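PDB 2FYI: HTH-type transcriptional regulator cbl from Escherichia coli K12, which is a LysR-family DNA-binding transcriptional regulator that may act as an accessory regulator of the cys regulon, here as its cofactor-binding domain. Local coordinates for residues Leu59-Leu73 and Val191-Val205. Numbering follows the deposited sequence.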
ATOM      1  N   LEU A  59      14.665  12.123  -4.055  1.00 34.05           N
ATOM      2  CA  LEU A  59      15.126  13.436  -3.666  1.00 34.10           C
ATOM      3  C   LEU A  59      16.550  13.645  -4.123  1.00 35.71           C
ATOM      4  O   LEU A  59      16.857  14.696  -4.671  1.00 35.37           O
ATOM      5  CB  LEU A  59      15.014  13.639  -2.165  1.00 32.47           C
ATOM      6  CG  LEU A  59      13.654  14.000  -1.581  1.00 30.90           C
ATOM      7  CD1 LEU A  59      13.777  14.214  -0.082  1.00 30.27           C
ATOM      8  CD2 LEU A  59      13.121  15.236  -2.240  1.00 29.85           C
ATOM      9  N   GLN A  60      17.418  12.661  -3.912  1.00 37.83           N
ATOM     10  CA  GLN A  60      18.807  12.788  -4.341  1.00 41.84           C
ATOM     11  C   GLN A  60      18.900  13.094  -5.827  1.00 41.42           C
ATOM     12  O   GLN A  60      19.714  13.897  -6.230  1.00 42.51           O
ATOM     13  CB  GLN A  60      19.616  11.536  -4.007  1.00 43.27           C
ATOM     14  CG  GLN A  60      19.647  11.188  -2.488  1.00 46.67           C
ATOM     15  CD  GLN A  60      19.918   9.681  -2.191  1.00 47.58           C
ATOM     16  OE1 GLN A  60      20.626   9.000  -2.959  1.00 50.20           O
ATOM     17  NE2 GLN A  60      19.351   9.163  -1.074  1.00 48.91           N
ATOM     18  N   ASN A  61      18.043  12.476  -6.631  1.00 41.04           N
ATOM     19  CA  ASN A  61      18.038  12.639  -8.083  1.00 41.40           C
ATOM     20  C   ASN A  61      17.301  13.849  -8.607  1.00 41.26           C
ATOM     21  O   ASN A  61      17.312  14.103  -9.794  1.00 42.11           O
ATOM     22  CB  ASN A  61      17.335  11.441  -8.708  1.00 42.88           C
ATOM     23  CG  ASN A  61      18.073  10.150  -8.463  1.00 44.54           C
ATOM     24  OD1 ASN A  61      19.287  10.159  -8.245  1.00 44.68           O
ATOM     25  ND2 ASN A  61      17.345   9.022  -8.488  1.00 44.73           N
ATOM     26  N   GLY A  62      16.598  14.564  -7.750  1.00 41.15           N
ATOM     27  CA  GLY A  62      15.758  15.649  -8.227  1.00 40.84           C
ATOM     28  C   GLY A  62      14.475  15.208  -8.913  1.00 41.24           C
ATOM     29  O   GLY A  62      13.739  16.020  -9.415  1.00 40.51           O
ATOM     30  N   GLU A  63      14.197  13.915  -8.926  1.00 43.05           N
ATOM     31  CA  GLU A  63      12.918  13.400  -9.427  1.00 44.29           C
ATOM     32  C   GLU A  63      11.722  13.818  -8.580  1.00 43.67           C
ATOM     33  O   GLU A  63      10.578  13.695  -9.040  1.00 44.55           O
ATOM     34  CB  GLU A  63      12.911  11.878  -9.464  1.00 46.46           C
ATOM     35  CG  GLU A  63      13.920  11.254 -10.368  1.00 50.20           C
ATOM     36  CD  GLU A  63      13.793  11.785 -11.767  1.00 53.40           C
ATOM     37  OE1 GLU A  63      12.660  12.106 -12.193  1.00 54.98           O
ATOM     38  OE2 GLU A  63      14.836  11.913 -12.452  1.00 55.96           O
ATOM     39  N   ALA A  64      11.973  14.254  -7.341  1.00 41.21           N
ATOM     40  CA  ALA A  64      10.926  14.802  -6.498  1.00 38.46           C
ATOM     41  C   ALA A  64      11.450  16.051  -5.837  1.00 37.50           C
ATOM     42  O   ALA A  64      12.626  16.150  -5.554  1.00 36.99           O
ATOM     43  CB  ALA A  64      10.507  13.802  -5.470  1.00 37.06           C
ATOM     44  N   ASP A  65      10.563  16.994  -5.577  1.00 37.01           N
ATOM     45  CA  ASP A  65      10.908  18.221  -4.906  1.00 37.05           C
ATOM     46  C   ASP A  65      10.927  18.053  -3.370  1.00 36.50           C
ATOM     47  O   ASP A  65      11.884  18.445  -2.725  1.00 36.57           O
ATOM     48  CB  ASP A  65       9.947  19.329  -5.371  1.00 39.59           C
ATOM     49  CG  ASP A  65       9.848  19.441  -6.939  1.00 43.09           C
ATOM     50  OD1 ASP A  65      10.903  19.513  -7.629  1.00 44.72           O
ATOM     51  OD2 ASP A  65       8.715  19.495  -7.506  1.00 44.16           O
ATOM     52  N   ILE A  66       9.879  17.456  -2.800  1.00 35.69           N
ATOM     53  CA  ILE A  66       9.758  17.241  -1.351  1.00 35.07           C
ATOM     54  C   ILE A  66       9.532  15.764  -1.030  1.00 35.73           C
ATOM     55  O   ILE A  66       8.745  15.103  -1.709  1.00 36.29           O
ATOM     56  CB  ILE A  66       8.552  18.011  -0.784  1.00 34.58           C
ATOM     57  CG1 ILE A  66       8.647  19.473  -1.174  1.00 34.48           C
ATOM     58  CG2 ILE A  66       8.500  17.925   0.706  1.00 33.04           C
ATOM     59  CD1 ILE A  66       7.371  20.181  -1.029  1.00 34.53           C
ATOM     60  N   GLY A  67      10.214  15.248  -0.005  1.00 35.55           N
ATOM     61  CA  GLY A  67      10.015  13.875   0.426  1.00 35.48           C
ATOM     62  C   GLY A  67       9.351  13.879   1.787  1.00 36.10           C
ATOM     63  O   GLY A  67       9.718  14.678   2.655  1.00 36.61           O
ATOM     64  N   ILE A  68       8.368  13.001   1.984  1.00 35.87           N
ATOM     65  CA  ILE A  68       7.677  12.938   3.278  1.00 35.80           C
ATOM     66  C   ILE A  68       7.541  11.513   3.764  1.00 36.46           C
ATOM     67  O   ILE A  68       6.878  10.678   3.120  1.00 37.35           O
ATOM     68  CB  ILE A  68       6.279  13.556   3.207  1.00 35.92           C
ATOM     69  CG1 ILE A  68       6.380  15.047   2.857  1.00 36.00           C
ATOM     70  CG2 ILE A  68       5.559  13.359   4.512  1.00 35.25           C
ATOM     71  CD1 ILE A  68       5.234  15.566   1.987  1.00 35.81           C
ATOM     72  N   ALA A  69       8.176  11.234   4.901  1.00 36.38           N
ATOM     73  CA  ALA A  69       8.179   9.884   5.473  1.00 36.81           C
ATOM     74  C   ALA A  69       8.578   9.933   6.937  1.00 38.55           C
ATOM     75  O   ALA A  69       9.042  10.971   7.433  1.00 38.56           O
ATOM     76  CB  ALA A  69       9.114   8.998   4.710  1.00 36.44           C
ATOM     77  N   SER A  70       8.388   8.816   7.640  1.00 40.77           N
ATOM     78  CA  SER A  70       8.806   8.746   9.054  1.00 42.26           C
ATOM     79  C   SER A  70      10.212   8.188   9.208  1.00 43.84           C
ATOM     80  O   SER A  70      10.800   8.308  10.255  1.00 43.62           O
ATOM     81  CB  SER A  70       7.842   7.892   9.889  1.00 41.31           C
ATOM     82  OG  SER A  70       6.570   8.489  10.063  1.00 40.19           O
ATOM     83  N   GLU A  71      10.745   7.565   8.167  1.00 46.55           N
ATOM     84  CA  GLU A  71      12.024   6.891   8.283  1.00 49.49           C
ATOM     85  C   GLU A  71      13.048   7.461   7.310  1.00 49.55           C
ATOM     86  O   GLU A  71      12.702   8.072   6.299  1.00 49.25           O
ATOM     87  CB  GLU A  71      11.854   5.388   8.044  1.00 51.99           C
ATOM     88  CG  GLU A  71      10.780   4.725   8.921  1.00 55.80           C
ATOM     89  CD  GLU A  71      11.214   4.549  10.406  1.00 58.19           C
ATOM     90  OE1 GLU A  71      12.444   4.584  10.706  1.00 59.72           O
ATOM     91  OE2 GLU A  71      10.315   4.355  11.270  1.00 58.79           O
ATOM     92  N   ARG A  72      14.320   7.292   7.648  1.00 49.72           N
ATOM     93  CA  ARG A  72      15.416   7.522   6.705  1.00 49.89           C
ATOM     94  C   ARG A  72      15.552   8.883   6.062  1.00 48.60           C
ATOM     95  O   ARG A  72      16.108   8.923   4.988  1.00 50.70           O
ATOM     96  CB  ARG A  72      15.300   6.566   5.495  1.00 51.55           C
ATOM     97  CG  ARG A  72      15.287   5.104   5.807  1.00 54.81           C
ATOM     98  CD  ARG A  72      16.349   4.434   4.991  1.00 58.06           C
ATOM     99  NE  ARG A  72      16.188   2.982   4.916  1.00 61.00           N
ATOM    100  CZ  ARG A  72      16.716   2.231   3.942  1.00 62.91           C
ATOM    101  NH1 ARG A  72      17.442   2.794   2.965  1.00 62.71           N
ATOM    102  NH2 ARG A  72      16.516   0.912   3.931  1.00 64.19           N
ATOM    103  N   LEU A  73      15.045   9.981   6.605  1.00 46.07           N
ATOM    104  CA  LEU A  73      15.212  11.237   5.869  1.00 43.44           C
ATOM    105  C   LEU A  73      16.065  12.101   6.714  1.00 43.89           C
ATOM    106  O   LEU A  73      16.830  12.917   6.212  1.00 44.52           O
ATOM    107  CB  LEU A  73      13.884  11.963   5.558  1.00 40.72           C
ATOM    108  CG  LEU A  73      12.904  11.360   4.536  1.00 38.56           C
ATOM    109  CD1 LEU A  73      11.699  12.245   4.289  1.00 36.35           C
ATOM    110  CD2 LEU A  73      13.604  11.036   3.250  1.00 37.77           C
ATOM    111  N   VAL A 191       7.270  12.551  11.639  1.00 31.87           N
ATOM    112  CA  VAL A 191       7.159  12.566  10.197  1.00 30.98           C
ATOM    113  C   VAL A 191       7.993  13.720   9.712  1.00 31.31           C
ATOM    114  O   VAL A 191       7.811  14.837  10.179  1.00 30.49           O
ATOM    115  CB  VAL A 191       5.750  12.793   9.722  1.00 29.91           C
ATOM    116  CG1 VAL A 191       5.768  12.777   8.235  1.00 29.60           C
ATOM    117  CG2 VAL A 191       4.871  11.726  10.232  1.00 28.97           C
ATOM    118  N   TRP A 192       8.896  13.439   8.773  1.00 31.86           N
ATOM    119  CA  TRP A 192       9.820  14.429   8.263  1.00 31.37           C
ATOM    120  C   TRP A 192       9.444  14.930   6.900  1.00 31.82           C
ATOM    121  O   TRP A 192       8.878  14.201   6.057  1.00 33.87           O
ATOM    122  CB  TRP A 192      11.216  13.853   8.183  1.00 32.43           C
ATOM    123  CG  TRP A 192      11.700  13.344   9.489  1.00 33.28           C
ATOM    124  CD1 TRP A 192      11.573  12.075   9.969  1.00 33.50           C
ATOM    125  CD2 TRP A 192      12.398  14.087  10.492  1.00 32.98           C
ATOM    126  NE1 TRP A 192      12.142  11.987  11.222  1.00 33.54           N
ATOM    127  CE2 TRP A 192      12.659  13.201  11.564  1.00 32.40           C
ATOM    128  CE3 TRP A 192      12.829  15.410  10.586  1.00 33.47           C
ATOM    129  CZ2 TRP A 192      13.323  13.579  12.702  1.00 32.06           C
ATOM    130  CZ3 TRP A 192      13.506  15.798  11.741  1.00 33.63           C
ATOM    131  CH2 TRP A 192      13.739  14.876  12.786  1.00 33.03           C
ATOM    132  N   LEU A 193       9.779  16.193   6.692  1.00 30.83           N
ATOM    133  CA  LEU A 193       9.700  16.824   5.419  1.00 29.59           C
ATOM    134  C   LEU A 193      11.155  17.012   5.019  1.00 30.05           C
ATOM    135  O   LEU A 193      11.918  17.666   5.746  1.00 29.96           O
ATOM    136  CB  LEU A 193       9.075  18.173   5.620  1.00 29.55           C
ATOM    137  CG  LEU A 193       7.668  18.128   6.191  1.00 29.61           C
ATOM    138  CD1 LEU A 193       7.454  19.308   7.123  1.00 28.05           C
ATOM    139  CD2 LEU A 193       6.645  18.099   5.042  1.00 29.78           C
ATOM    140  N   GLY A 194      11.546  16.420   3.890  1.00 29.71           N
ATOM    141  CA  GLY A 194      12.920  16.523   3.423  1.00 30.56           C
ATOM    142  C   GLY A 194      13.077  17.245   2.092  1.00 31.90           C
ATOM    143  O   GLY A 194      12.185  17.217   1.246  1.00 33.25           O
ATOM    144  N   LEU A 195      14.215  17.906   1.910  1.00 32.09           N
ATOM    145  CA  LEU A 195      14.577  18.493   0.619  1.00 31.81           C
ATOM    146  C   LEU A 195      16.005  18.091   0.342  1.00 31.97           C
ATOM    147  O   LEU A 195      16.765  17.778   1.290  1.00 32.20           O
ATOM    148  CB  LEU A 195      14.528  20.026   0.677  1.00 31.68           C
ATOM    149  CG  LEU A 195      13.204  20.629   1.103  1.00 31.56           C
ATOM    150  CD1 LEU A 195      13.339  22.064   1.521  1.00 30.71           C
ATOM    151  CD2 LEU A 195      12.282  20.485  -0.072  1.00 32.30           C
ATOM    152  N   LYS A 196      16.390  18.128  -0.932  1.00 31.38           N
ATOM    153  CA  LYS A 196      17.792  17.934  -1.288  1.00 32.01           C
ATOM    154  C   LYS A 196      18.652  19.079  -0.759  1.00 31.93           C
ATOM    155  O   LYS A 196      18.320  20.261  -0.924  1.00 31.71           O
ATOM    156  CB  LYS A 196      17.927  17.832  -2.792  1.00 32.38           C
ATOM    157  CG  LYS A 196      19.313  17.562  -3.310  1.00 32.14           C
ATOM    158  CD  LYS A 196      19.162  17.432  -4.813  1.00 33.17           C
ATOM    159  CE  LYS A 196      20.441  17.711  -5.555  1.00 33.49           C
ATOM    160  NZ  LYS A 196      21.262  16.499  -5.528  1.00 33.65           N
ATOM    161  N   ARG A 197      19.751  18.733  -0.110  1.00 32.33           N
ATOM    162  CA  ARG A 197      20.617  19.754   0.487  1.00 33.13           C
ATOM    163  C   ARG A 197      21.346  20.584  -0.563  1.00 32.62           C
ATOM    164  O   ARG A 197      21.741  20.066  -1.603  1.00 32.35           O
ATOM    165  CB  ARG A 197      21.616  19.083   1.405  1.00 34.29           C
ATOM    166  CG  ARG A 197      22.579  19.982   2.059  1.00 35.79           C
ATOM    167  CD  ARG A 197      23.487  19.118   2.865  1.00 37.67           C
ATOM    168  NE  ARG A 197      22.783  18.584   4.025  1.00 39.57           N
ATOM    169  CZ  ARG A 197      22.585  19.285   5.143  1.00 40.96           C
ATOM    170  NH1 ARG A 197      23.044  20.547   5.225  1.00 42.23           N
ATOM    171  NH2 ARG A 197      21.944  18.740   6.176  1.00 40.22           N
ATOM    172  N   GLY A 198      21.513  21.876  -0.295  1.00 32.65           N
ATOM    173  CA  GLY A 198      22.106  22.795  -1.265  1.00 32.71           C
ATOM    174  C   GLY A 198      21.297  23.000  -2.548  1.00 33.48           C
ATOM    175  O   GLY A 198      21.768  23.617  -3.491  1.00 34.16           O
ATOM    176  N   GLN A 199      20.071  22.502  -2.609  1.00 33.22           N
ATOM    177  CA  GLN A 199      19.290  22.656  -3.826  1.00 32.66           C
ATOM    178  C   GLN A 199      18.467  23.962  -3.840  1.00 31.80           C
ATOM    179  O   GLN A 199      17.796  24.280  -2.858  1.00 32.72           O
ATOM    180  CB  GLN A 199      18.383  21.437  -3.993  1.00 34.12           C
ATOM    181  CG  GLN A 199      17.729  21.298  -5.354  1.00 35.92           C
ATOM    182  CD  GLN A 199      18.740  21.387  -6.490  1.00 37.21           C
ATOM    183  OE1 GLN A 199      19.916  20.987  -6.338  1.00 38.12           O
ATOM    184  NE2 GLN A 199      18.297  21.922  -7.637  1.00 36.77           N
ATOM    185  N   LEU A 200      18.537  24.725  -4.934  1.00 29.72           N
ATOM    186  CA  LEU A 200      17.611  25.841  -5.180  1.00 27.93           C
ATOM    187  C   LEU A 200      16.193  25.343  -5.528  1.00 28.21           C
ATOM    188  O   LEU A 200      16.037  24.271  -6.129  1.00 28.45           O
ATOM    189  CB  LEU A 200      18.136  26.697  -6.328  1.00 26.93           C
ATOM    190  CG  LEU A 200      19.472  27.448  -6.200  1.00 26.30           C
ATOM    191  CD1 LEU A 200      19.657  28.418  -7.374  1.00 25.25           C
ATOM    192  CD2 LEU A 200      19.551  28.199  -4.880  1.00 25.59           C
ATOM    193  N   GLN A 201      15.160  26.113  -5.177  1.00 28.16           N
ATOM    194  CA  GLN A 201      13.767  25.711  -5.444  1.00 27.72           C
ATOM    195  C   GLN A 201      12.858  26.822  -5.980  1.00 28.71           C
ATOM    196  O   GLN A 201      13.193  28.015  -5.902  1.00 28.72           O
ATOM    197  CB  GLN A 201      13.141  25.155  -4.185  1.00 27.47           C
ATOM    198  CG  GLN A 201      13.922  24.006  -3.544  1.00 28.09           C
ATOM    199  CD  GLN A 201      13.648  22.644  -4.192  1.00 28.03           C
ATOM    200  OE1 GLN A 201      12.836  22.514  -5.131  1.00 28.26           O
ATOM    201  NE2 GLN A 201      14.318  21.620  -3.684  1.00 27.08           N
ATOM    202  N   ARG A 202      11.707  26.417  -6.529  1.00 29.30           N
ATOM    203  CA  ARG A 202      10.640  27.352  -6.943  1.00 29.72           C
ATOM    204  C   ARG A 202       9.948  27.916  -5.712  1.00 29.76           C
ATOM    205  O   ARG A 202       9.958  27.281  -4.653  1.00 30.91           O
ATOM    206  CB  ARG A 202       9.593  26.628  -7.790  1.00 30.90           C
ATOM    207  CG  ARG A 202      10.090  26.080  -9.136  1.00 32.00           C
ATOM    208  CD  ARG A 202      10.280  27.212 -10.127  1.00 33.01           C
ATOM    209  NE  ARG A 202       9.327  28.290  -9.857  1.00 33.65           N
ATOM    210  CZ  ARG A 202       8.116  28.390 -10.404  1.00 33.97           C
ATOM    211  NH1 ARG A 202       7.680  27.492 -11.284  1.00 34.63           N
ATOM    212  NH2 ARG A 202       7.339  29.405 -10.079  1.00 34.16           N
ATOM    213  N   ASN A 203       9.320  29.075  -5.831  1.00 29.47           N
ATOM    214  CA  ASN A 203       8.728  29.713  -4.653  1.00 30.21           C
ATOM    215  C   ASN A 203       7.712  28.832  -3.928  1.00 30.66           C
ATOM    216  O   ASN A 203       7.673  28.800  -2.691  1.00 30.90           O
ATOM    217  CB  ASN A 203       8.110  31.069  -5.004  1.00 31.31           C
ATOM    218  CG  ASN A 203       6.974  30.961  -6.018  1.00 32.24           C
ATOM    219  OD1 ASN A 203       7.150  30.430  -7.110  1.00 32.81           O
ATOM    220  ND2 ASN A 203       5.796  31.475  -5.652  1.00 32.47           N
ATOM    221  N   TYR A 204       6.902  28.102  -4.699  1.00 30.58           N
ATOM    222  CA  TYR A 204       5.852  27.268  -4.121  1.00 30.50           C
ATOM    223  C   TYR A 204       6.332  26.066  -3.272  1.00 30.89           C
ATOM    224  O   TYR A 204       5.589  25.586  -2.400  1.00 31.10           O
ATOM    225  CB  TYR A 204       4.839  26.836  -5.175  1.00 30.27           C
ATOM    226  CG  TYR A 204       5.422  26.125  -6.351  1.00 30.76           C
ATOM    227  CD1 TYR A 204       5.448  26.730  -7.613  1.00 31.62           C
ATOM    228  CD2 TYR A 204       5.947  24.839  -6.227  1.00 30.74           C
ATOM    229  CE1 TYR A 204       5.986  26.060  -8.740  1.00 31.59           C
ATOM    230  CE2 TYR A 204       6.494  24.150  -7.339  1.00 31.14           C
ATOM    231  CZ  TYR A 204       6.509  24.764  -8.592  1.00 31.50           C
ATOM    232  OH  TYR A 204       7.043  24.100  -9.692  1.00 31.41           O
ATOM    233  N   VAL A 205       7.551  25.577  -3.512  1.00 30.52           N
ATOM    234  CA  VAL A 205       8.069  24.463  -2.712  1.00 30.02           C
ATOM    235  C   VAL A 205       8.288  25.035  -1.336  1.00 30.90           C
ATOM    236  O   VAL A 205       7.885  24.443  -0.343  1.00 30.69           O
ATOM    237  CB  VAL A 205       9.433  23.946  -3.227  1.00 29.35           C
ATOM    238  CG1 VAL A 205      10.040  22.901  -2.271  1.00 27.19           C
ATOM    239  CG2 VAL A 205       9.315  23.436  -4.643  1.00 29.05           C
TER
HETATM  240  O   HOH W   1      14.542  18.751  -3.058  1.00 22.71           O
HETATM  241  O   HOH W   2      13.097  20.536  -6.727  1.00 49.81           O
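Strands 66-69 and 191-196 run antiparallel, their short axes 4.7 Å apart at 155°, and are joined by backbone hydrogen bonds at two antiparallel hydrogen-bonded pairs, Gly67 with Gly194 and Ala69 with Trp192, each making both of its N-H...O bonds. Between these pairs sits the non-hydrogen-bonded pair Ile68 and Leu193, whose side chains lie side by side on one face, CG1 of Ile68 3.8 Å from CD2 of Leu193; CG2 of Ile68 meets CG1 of Val191. Toward the start of strand 66-69, CG1 of Ile66 touches both CD2 of Leu195 and CG1 of Val205, the latter from helix 203-212, which also brings Phe208 against Ile66. The two strands belong to the mixed sheet of the periplasmic-binding-protein-like LysR cofactor-binding domain: strand 66-69 is flanked by the parallel strand 14-20 on its other edge, and 189-196 by strand 79-94. On the other face the bare Gly67 leaves room for Leu59, from the end of helix 52-61, whose CD1 rests 3.6 Å from Gly194 O. Trp192 turns the edge of its ring to Ser70 O, which lies in the ring plane, while its CB packs on CB of Leu73. Lys196 stretches along the C-terminal end of that helix with CG anti to its backbone nitrogen (chi1 -177°); a bend at chi4 then brings NZ to Gln60 O in a 3.1 Å hydrogen bond, a place where the helix dipole would be expected to favour a positive charge. Just before strand 66-69, at Asp65, one water joins Asp65 O to Lys196 N, with a weak bond from Gln201 NE2, and a second bridges Asp65 OD1 and Gln201 OE1; OD2 of Asp65 takes the backbone NH of Thr17.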